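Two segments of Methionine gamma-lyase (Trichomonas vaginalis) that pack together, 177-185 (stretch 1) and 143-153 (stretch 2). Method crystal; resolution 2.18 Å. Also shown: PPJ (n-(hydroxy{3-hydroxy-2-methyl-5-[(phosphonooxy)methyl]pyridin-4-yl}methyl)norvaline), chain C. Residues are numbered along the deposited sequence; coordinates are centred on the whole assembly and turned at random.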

ATOM      1  N   GLU A 177     -33.708 -25.168  22.630  1.00 32.06           N
ATOM      2  CA  GLU A 177     -33.894 -24.237  21.518  1.00 32.34           C
ATOM      3  C   GLU A 177     -33.150 -22.912  21.679  1.00 29.45           C
ATOM      4  O   GLU A 177     -32.917 -22.400  22.786  1.00 29.74           O
ATOM      5  CB  GLU A 177     -35.390 -23.918  21.320  1.00 34.94           C
ATOM      6  CG  GLU A 177     -36.310 -25.082  21.026  1.00 37.84           C
ATOM      7  CD  GLU A 177     -36.265 -25.608  19.616  1.00 40.82           C
ATOM      8  OE1 GLU A 177     -35.698 -24.955  18.716  1.00 41.76           O
ATOM      9  OE2 GLU A 177     -36.849 -26.691  19.340  1.00 43.19           O
ATOM     10  N   GLY A 178     -32.737 -22.285  20.575  1.00 28.16           N
ATOM     11  CA  GLY A 178     -32.201 -20.903  20.708  1.00 26.72           C
ATOM     12  C   GLY A 178     -30.772 -20.790  21.195  1.00 24.67           C
ATOM     13  O   GLY A 178     -30.431 -19.772  21.803  1.00 24.05           O
ATOM     14  N   VAL A 179     -29.934 -21.807  21.011  1.00 24.00           N
ATOM     15  CA  VAL A 179     -28.520 -21.718  21.459  1.00 22.11           C
ATOM     16  C   VAL A 179     -27.673 -21.661  20.185  1.00 23.18           C
ATOM     17  O   VAL A 179     -27.837 -22.443  19.231  1.00 20.22           O
ATOM     18  CB  VAL A 179     -28.092 -22.923  22.301  1.00 23.26           C
ATOM     19  CG1 VAL A 179     -26.651 -22.847  22.846  1.00 22.01           C
ATOM     20  CG2 VAL A 179     -29.067 -23.099  23.493  1.00 23.23           C
ATOM     21  N   LEU A 180     -26.663 -20.809  20.243  1.00 23.33           N
ATOM     22  CA  LEU A 180     -25.738 -20.732  19.088  1.00 22.69           C
ATOM     23  C   LEU A 180     -24.396 -21.356  19.442  1.00 20.66           C
ATOM     24  O   LEU A 180     -23.836 -21.041  20.501  1.00 20.44           O
ATOM     25  CB  LEU A 180     -25.579 -19.235  18.717  1.00 21.42           C
ATOM     26  CG  LEU A 180     -26.789 -18.724  17.904  1.00 22.88           C
ATOM     27  CD1 LEU A 180     -26.691 -17.247  17.601  1.00 22.54           C
ATOM     28  CD2 LEU A 180     -26.925 -19.532  16.604  1.00 22.93           C
ATOM     29  N   VAL A 181     -23.927 -22.252  18.583  1.00 18.16           N
ATOM     30  CA  VAL A 181     -22.604 -22.826  18.824  1.00 18.55           C
ATOM     31  C   VAL A 181     -21.630 -22.059  17.939  1.00 18.35           C
ATOM     32  O   VAL A 181     -21.793 -22.026  16.714  1.00 17.90           O
ATOM     33  CB  VAL A 181     -22.540 -24.326  18.538  1.00 19.58           C
ATOM     34  CG1 VAL A 181     -21.121 -24.845  18.789  1.00 18.54           C
ATOM     35  CG2 VAL A 181     -23.554 -24.992  19.492  1.00 18.79           C
ATOM     36  N   ILE A 182     -20.562 -21.564  18.517  1.00 18.22           N
ATOM     37  CA  ILE A 182     -19.583 -20.738  17.820  1.00 19.61           C
ATOM     38  C   ILE A 182     -18.234 -21.437  17.903  1.00 19.41           C
ATOM     39  O   ILE A 182     -17.813 -21.722  19.036  1.00 19.96           O
ATOM     40  CB  ILE A 182     -19.506 -19.321  18.427  1.00 17.56           C
ATOM     41  CG1 ILE A 182     -20.861 -18.596  18.359  1.00 19.04           C
ATOM     42  CG2 ILE A 182     -18.430 -18.503  17.712  1.00 16.36           C
ATOM     43  CD1 ILE A 182     -20.907 -17.240  19.063  1.00 18.90           C
ATOM     44  N   ALA A 183     -17.590 -21.726  16.789  1.00 19.17           N
ATOM     45  CA  ALA A 183     -16.264 -22.382  16.880  1.00 17.29           C
ATOM     46  C   ALA A 183     -15.174 -21.440  16.382  1.00 17.60           C
ATOM     47  O   ALA A 183     -15.449 -20.806  15.353  1.00 16.86           O
ATOM     48  CB  ALA A 183     -16.299 -23.635  16.026  1.00 14.90           C
ATOM     49  N   ASP A 184     -14.064 -21.280  17.095  1.00 15.84           N
ATOM     50  CA  ASP A 184     -12.955 -20.449  16.576  1.00 15.05           C
ATOM     51  C   ASP A 184     -12.028 -21.404  15.834  1.00 15.85           C
ATOM     52  O   ASP A 184     -11.348 -22.260  16.411  1.00 16.20           O
ATOM     53  CB  ASP A 184     -12.291 -19.644  17.681  1.00 15.06           C
ATOM     54  CG  ASP A 184     -11.070 -18.856  17.234  1.00 16.91           C
ATOM     55  OD1 ASP A 184     -10.528 -19.113  16.144  1.00 14.99           O
ATOM     56  OD2 ASP A 184     -10.583 -18.030  18.041  1.00 18.84           O
ATOM     57  N   ASN A 185     -12.049 -21.328  14.507  1.00 15.67           N
ATOM     58  CA  ASN A 185     -11.389 -22.234  13.581  1.00 14.85           C
ATOM     59  C   ASN A 185     -10.056 -21.736  13.076  1.00 14.64           C
ATOM     60  O   ASN A 185      -9.565 -22.240  12.062  1.00 15.18           O
ATOM     61  CB  ASN A 185     -12.344 -22.506  12.392  1.00 15.30           C
ATOM     62  CG  ASN A 185     -12.003 -23.748  11.587  1.00 17.22           C
ATOM     63  OD1 ASN A 185     -11.527 -24.737  12.174  1.00 18.03           O
ATOM     64  ND2 ASN A 185     -12.170 -23.742  10.255  1.00 14.53           N
TER
HETATM   65  N1  PPJ C 405      -8.476 -16.471  18.112  1.00 20.73           N
HETATM   66  C2  PPJ C 405      -7.382 -17.255  18.205  1.00 20.37           C
HETATM   67  C6  PPJ C 405      -8.387 -15.122  18.288  1.00 21.63           C
HETATM   68  C2A PPJ C 405      -7.391 -18.634  18.471  1.00 18.06           C
HETATM   69  C3  PPJ C 405      -6.148 -16.580  18.305  1.00 20.07           C
HETATM   70  O3  PPJ C 405      -5.120 -17.353  18.533  1.00 18.32           O
HETATM   71  C4  PPJ C 405      -6.032 -15.187  18.273  1.00 20.86           C
HETATM   72  C4A PPJ C 405      -4.731 -14.612  18.390  1.00 22.62           C
HETATM   73  C5  PPJ C 405      -7.183 -14.401  18.330  1.00 21.06           C
HETATM   74  N   PPJ C 405      -3.695 -15.226  18.991  1.00 21.88           N
HETATM   75  C5A PPJ C 405      -7.206 -12.982  18.132  1.00 19.42           C
HETATM   76  OP4 PPJ C 405      -6.994 -12.724  16.884  1.00 19.64           O
HETATM   77  P   PPJ C 405      -6.305 -11.307  16.653  1.00 17.93           P
HETATM   78  OP1 PPJ C 405      -6.233 -11.148  15.069  1.00 18.71           O
HETATM   79  OP2 PPJ C 405      -4.889 -11.316  17.307  1.00 18.37           O
HETATM   80  OP3 PPJ C 405      -7.167 -10.122  17.274  1.00 18.41           O
HETATM   81  CA  PPJ C 405      -2.423 -14.741  19.036  1.00 22.87           C
HETATM   82  CB  PPJ C 405      -2.137 -13.336  19.362  1.00 22.76           C
HETATM   83  C   PPJ C 405      -1.503 -15.622  19.682  1.00 21.53           C
HETATM   84  CG  PPJ C 405      -2.378 -12.765  20.713  1.00 24.27           C
HETATM   85  CD  PPJ C 405      -1.107 -12.679  21.416  1.00 23.92           C
HETATM   86  O   PPJ C 405      -1.974 -16.700  20.197  1.00 21.82           O
HETATM   87  OXT PPJ C 405      -0.234 -15.626  19.370  1.00 23.08           O
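Stretch 2 (143-153) HMKPNTKIVYF

Stretch 2 enters through a type I turn from K145 to T148, closed by T148 N to K145 O (3.0 Å) and by K145 N to the T148 side-chain oxygen OG1 (2.9 Å). It then extends as a strand, 148-153, lying alongside strand 180-184 in the same direction; the axes cross at -22° and approach to 4.7 Å. L180, V181, I182 and A183 pair with I150, V151, Y152 and F153 respectively.

The parallel ladder is made by alternate residues of each strand: L180 N to K149 O (2.7 Å), V151 N to L180 O (2.8 Å), I182 N to V151 O (2.9 Å), F153 N to I182 O (3.3 Å) and D184 N to F153 O (3.0 Å). Before the strand, G178 has phi/psi of 79/25, where a CB would jam against the preceding carbonyl oxygen, so glycine fits.

Side chains alternate between the faces. With L180 and I150 lie I182 and Y152. I182, chi1 m and chi2 t, is extended, and its two ends have different neighbours: CD1 reaches I150 CG2 at 3.7 Å, while CG2 meets Y152 CD2 at 3.6 Å. Y152, with chi1 t and chi2 -84°, brings its ring end nearer stretch 1, so that its OH comes 3.6 Å from D184 CB. A water accepts from Y152 OH (2.7 Å) and donates to D184 OD2 (2.8 Å), an oxygen that also lies 2.6 Å from PPJ N1.

The other face carries V181, V151, A183 and F153. With chi1 p, F153 brings the end of its ring nearer stretch 1: CE2 lies 3.5 Å from V181 CG1, and CE1 lies 3.6 Å from A183 CB. The small alanine suits a place beside so broad a ring. Beta-branched valines favour extended backbone; V179, chi1 t, sets CG1 3.8 Å from V151 CG2 and CG2 3.9 Å from M144 CE.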

ATOM      1  N   HIS A 143     -24.423 -27.533  32.133  1.00 33.72           N
ATOM      2  CA  HIS A 143     -24.358 -26.117  32.462  1.00 31.31           C
ATOM      3  C   HIS A 143     -25.378 -25.273  31.745  1.00 30.05           C
ATOM      4  O   HIS A 143     -25.392 -24.060  31.946  1.00 31.53           O
ATOM      5  CB  HIS A 143     -22.956 -25.589  32.168  1.00 30.37           C
ATOM      6  CG  HIS A 143     -21.996 -26.173  33.155  1.00 29.35           C
ATOM      7  ND1 HIS A 143     -21.445 -27.425  32.971  1.00 29.79           N
ATOM      8  CD2 HIS A 143     -21.498 -25.659  34.299  1.00 26.89           C
ATOM      9  CE1 HIS A 143     -20.605 -27.668  33.981  1.00 27.56           C
ATOM     10  NE2 HIS A 143     -20.650 -26.627  34.787  1.00 28.19           N
ATOM     11  N   MET A 144     -26.196 -25.889  30.939  1.00 30.33           N
ATOM     12  CA  MET A 144     -27.182 -25.125  30.176  1.00 31.33           C
ATOM     13  C   MET A 144     -28.242 -24.547  31.073  1.00 32.28           C
ATOM     14  O   MET A 144     -28.687 -25.193  32.026  1.00 31.23           O
ATOM     15  CB  MET A 144     -27.649 -26.010  29.025  1.00 32.86           C
ATOM     16  CG  MET A 144     -26.735 -25.673  27.784  1.00 34.77           C
ATOM     17  SD  MET A 144     -27.064 -26.918  26.525  1.00 38.74           S
ATOM     18  CE  MET A 144     -28.525 -26.205  25.788  1.00 37.15           C
ATOM     19  N   LYS A 145     -28.623 -23.294  30.828  1.00 31.10           N
ATOM     20  CA  LYS A 145     -29.615 -22.580  31.625  1.00 31.26           C
ATOM     21  C   LYS A 145     -30.638 -22.036  30.662  1.00 31.48           C
ATOM     22  O   LYS A 145     -30.444 -21.984  29.449  1.00 33.15           O
ATOM     23  CB  LYS A 145     -29.031 -21.478  32.510  1.00 31.44           C
ATOM     24  CG  LYS A 145     -27.900 -21.942  33.400  1.00 33.45           C
ATOM     25  CD  LYS A 145     -27.507 -21.059  34.549  1.00 34.84           C
ATOM     26  CE  LYS A 145     -26.800 -19.770  34.136  1.00 35.59           C
ATOM     27  NZ  LYS A 145     -26.311 -19.060  35.364  1.00 36.27           N
ATOM     28  N   PRO A 146     -31.774 -21.585  31.169  1.00 31.57           N
ATOM     29  CA  PRO A 146     -32.833 -21.102  30.323  1.00 31.34           C
ATOM     30  C   PRO A 146     -32.382 -19.909  29.490  1.00 29.90           C
ATOM     31  O   PRO A 146     -32.985 -19.654  28.459  1.00 29.30           O
ATOM     32  CB  PRO A 146     -33.985 -20.820  31.267  1.00 32.42           C
ATOM     33  CG  PRO A 146     -33.664 -21.611  32.495  1.00 33.90           C
ATOM     34  CD  PRO A 146     -32.160 -21.571  32.604  1.00 33.12           C
ATOM     35  N   ASN A 147     -31.470 -19.095  29.973  1.00 28.97           N
ATOM     36  CA  ASN A 147     -30.974 -17.938  29.258  1.00 29.78           C
ATOM     37  C   ASN A 147     -29.670 -18.214  28.483  1.00 29.45           C
ATOM     38  O   ASN A 147     -29.016 -17.254  28.050  1.00 29.93           O
ATOM     39  CB  ASN A 147     -30.793 -16.825  30.299  1.00 27.87           C
ATOM     40  CG  ASN A 147     -29.841 -17.208  31.415  1.00 29.18           C
ATOM     41  OD1 ASN A 147     -29.713 -18.382  31.791  1.00 26.96           O
ATOM     42  ND2 ASN A 147     -29.142 -16.196  31.934  1.00 27.67           N
ATOM     43  N   THR A 148     -29.274 -19.485  28.341  1.00 28.04           N
ATOM     44  CA  THR A 148     -28.036 -19.812  27.624  1.00 26.10           C
ATOM     45  C   THR A 148     -28.210 -19.457  26.153  1.00 23.49           C
ATOM     46  O   THR A 148     -29.083 -20.015  25.494  1.00 24.87           O
ATOM     47  CB  THR A 148     -27.645 -21.302  27.796  1.00 24.45           C
ATOM     48  OG1 THR A 148     -27.214 -21.459  29.152  1.00 24.66           O
ATOM     49  CG2 THR A 148     -26.491 -21.680  26.854  1.00 22.34           C
ATOM     50  N   LYS A 149     -27.405 -18.557  25.628  1.00 23.67           N
ATOM     51  CA  LYS A 149     -27.481 -18.206  24.196  1.00 22.93           C
ATOM     52  C   LYS A 149     -26.369 -18.754  23.306  1.00 20.99           C
ATOM     53  O   LYS A 149     -26.470 -18.804  22.067  1.00 19.66           O
ATOM     54  CB  LYS A 149     -27.351 -16.665  24.139  1.00 25.15           C
ATOM     55  CG  LYS A 149     -28.481 -15.992  24.906  1.00 27.66           C
ATOM     56  CD  LYS A 149     -29.840 -16.355  24.261  1.00 29.01           C
ATOM     57  CE  LYS A 149     -30.877 -15.571  25.107  1.00 30.46           C
ATOM     58  NZ  LYS A 149     -32.231 -16.120  24.851  1.00 32.02           N
ATOM     59  N   ILE A 150     -25.189 -18.902  23.884  1.00 19.50           N
ATOM     60  CA  ILE A 150     -23.993 -19.302  23.188  1.00 19.58           C
ATOM     61  C   ILE A 150     -23.176 -20.401  23.881  1.00 19.13           C
ATOM     62  O   ILE A 150     -22.995 -20.424  25.101  1.00 18.99           O
ATOM     63  CB  ILE A 150     -23.030 -18.096  23.012  1.00 20.24           C
ATOM     64  CG1 ILE A 150     -23.663 -17.013  22.125  1.00 20.28           C
ATOM     65  CG2 ILE A 150     -21.701 -18.519  22.393  1.00 16.98           C
ATOM     66  CD1 ILE A 150     -22.932 -15.688  22.181  1.00 17.26           C
ATOM     67  N   VAL A 151     -22.721 -21.344  23.048  1.00 18.02           N
ATOM     68  CA  VAL A 151     -21.721 -22.300  23.512  1.00 19.32           C
ATOM     69  C   VAL A 151     -20.497 -22.030  22.601  1.00 20.15           C
ATOM     70  O   VAL A 151     -20.630 -22.126  21.379  1.00 19.09           O
ATOM     71  CB  VAL A 151     -22.198 -23.737  23.427  1.00 19.54           C
ATOM     72  CG1 VAL A 151     -21.025 -24.661  23.732  1.00 21.24           C
ATOM     73  CG2 VAL A 151     -23.337 -23.980  24.421  1.00 20.11           C
ATOM     74  N   TYR A 152     -19.332 -21.777  23.163  1.00 19.54           N
ATOM     75  CA  TYR A 152     -18.166 -21.327  22.417  1.00 20.33           C
ATOM     76  C   TYR A 152     -16.946 -22.183  22.734  1.00 21.36           C
ATOM     77  O   TYR A 152     -16.753 -22.497  23.915  1.00 21.67           O
ATOM     78  CB  TYR A 152     -17.854 -19.858  22.841  1.00 19.16           C
ATOM     79  CG  TYR A 152     -16.719 -19.180  22.105  1.00 20.20           C
ATOM     80  CD1 TYR A 152     -15.404 -19.373  22.516  1.00 20.09           C
ATOM     81  CD2 TYR A 152     -16.945 -18.355  21.008  1.00 20.94           C
ATOM     82  CE1 TYR A 152     -14.344 -18.763  21.855  1.00 20.50           C
ATOM     83  CE2 TYR A 152     -15.911 -17.722  20.338  1.00 19.84           C
ATOM     84  CZ  TYR A 152     -14.621 -17.944  20.747  1.00 20.77           C
ATOM     85  OH  TYR A 152     -13.583 -17.312  20.100  1.00 19.10           O
ATOM     86  N   PHE A 153     -16.155 -22.553  21.730  1.00 20.18           N
ATOM     87  CA  PHE A 153     -14.950 -23.334  21.949  1.00 19.43           C
ATOM     88  C   PHE A 153     -13.925 -23.126  20.827  1.00 19.57           C
ATOM     89  O   PHE A 153     -14.257 -22.591  19.758  1.00 18.53           O
ATOM     90  CB  PHE A 153     -15.276 -24.849  22.022  1.00 16.68           C
ATOM     91  CG  PHE A 153     -15.990 -25.364  20.833  1.00 17.86           C
ATOM     92  CD1 PHE A 153     -15.290 -25.780  19.685  1.00 18.29           C
ATOM     93  CD2 PHE A 153     -17.344 -25.571  20.836  1.00 16.42           C
ATOM     94  CE1 PHE A 153     -15.944 -26.199  18.565  1.00 18.43           C
ATOM     95  CE2 PHE A 153     -18.007 -26.056  19.727  1.00 17.55           C
ATOM     96  CZ  PHE A 153     -17.310 -26.394  18.589  1.00 18.96           C
TER
HETATM   97  O   HOH W   1     -31.800 -21.101  24.829  1.00 25.49           O
HETATM   98  O   HOH W   2     -28.934 -17.780  20.667  1.00 22.38           O
HETATM   99  O   HOH W   3     -10.986 -17.695  20.800  1.00 17.45           O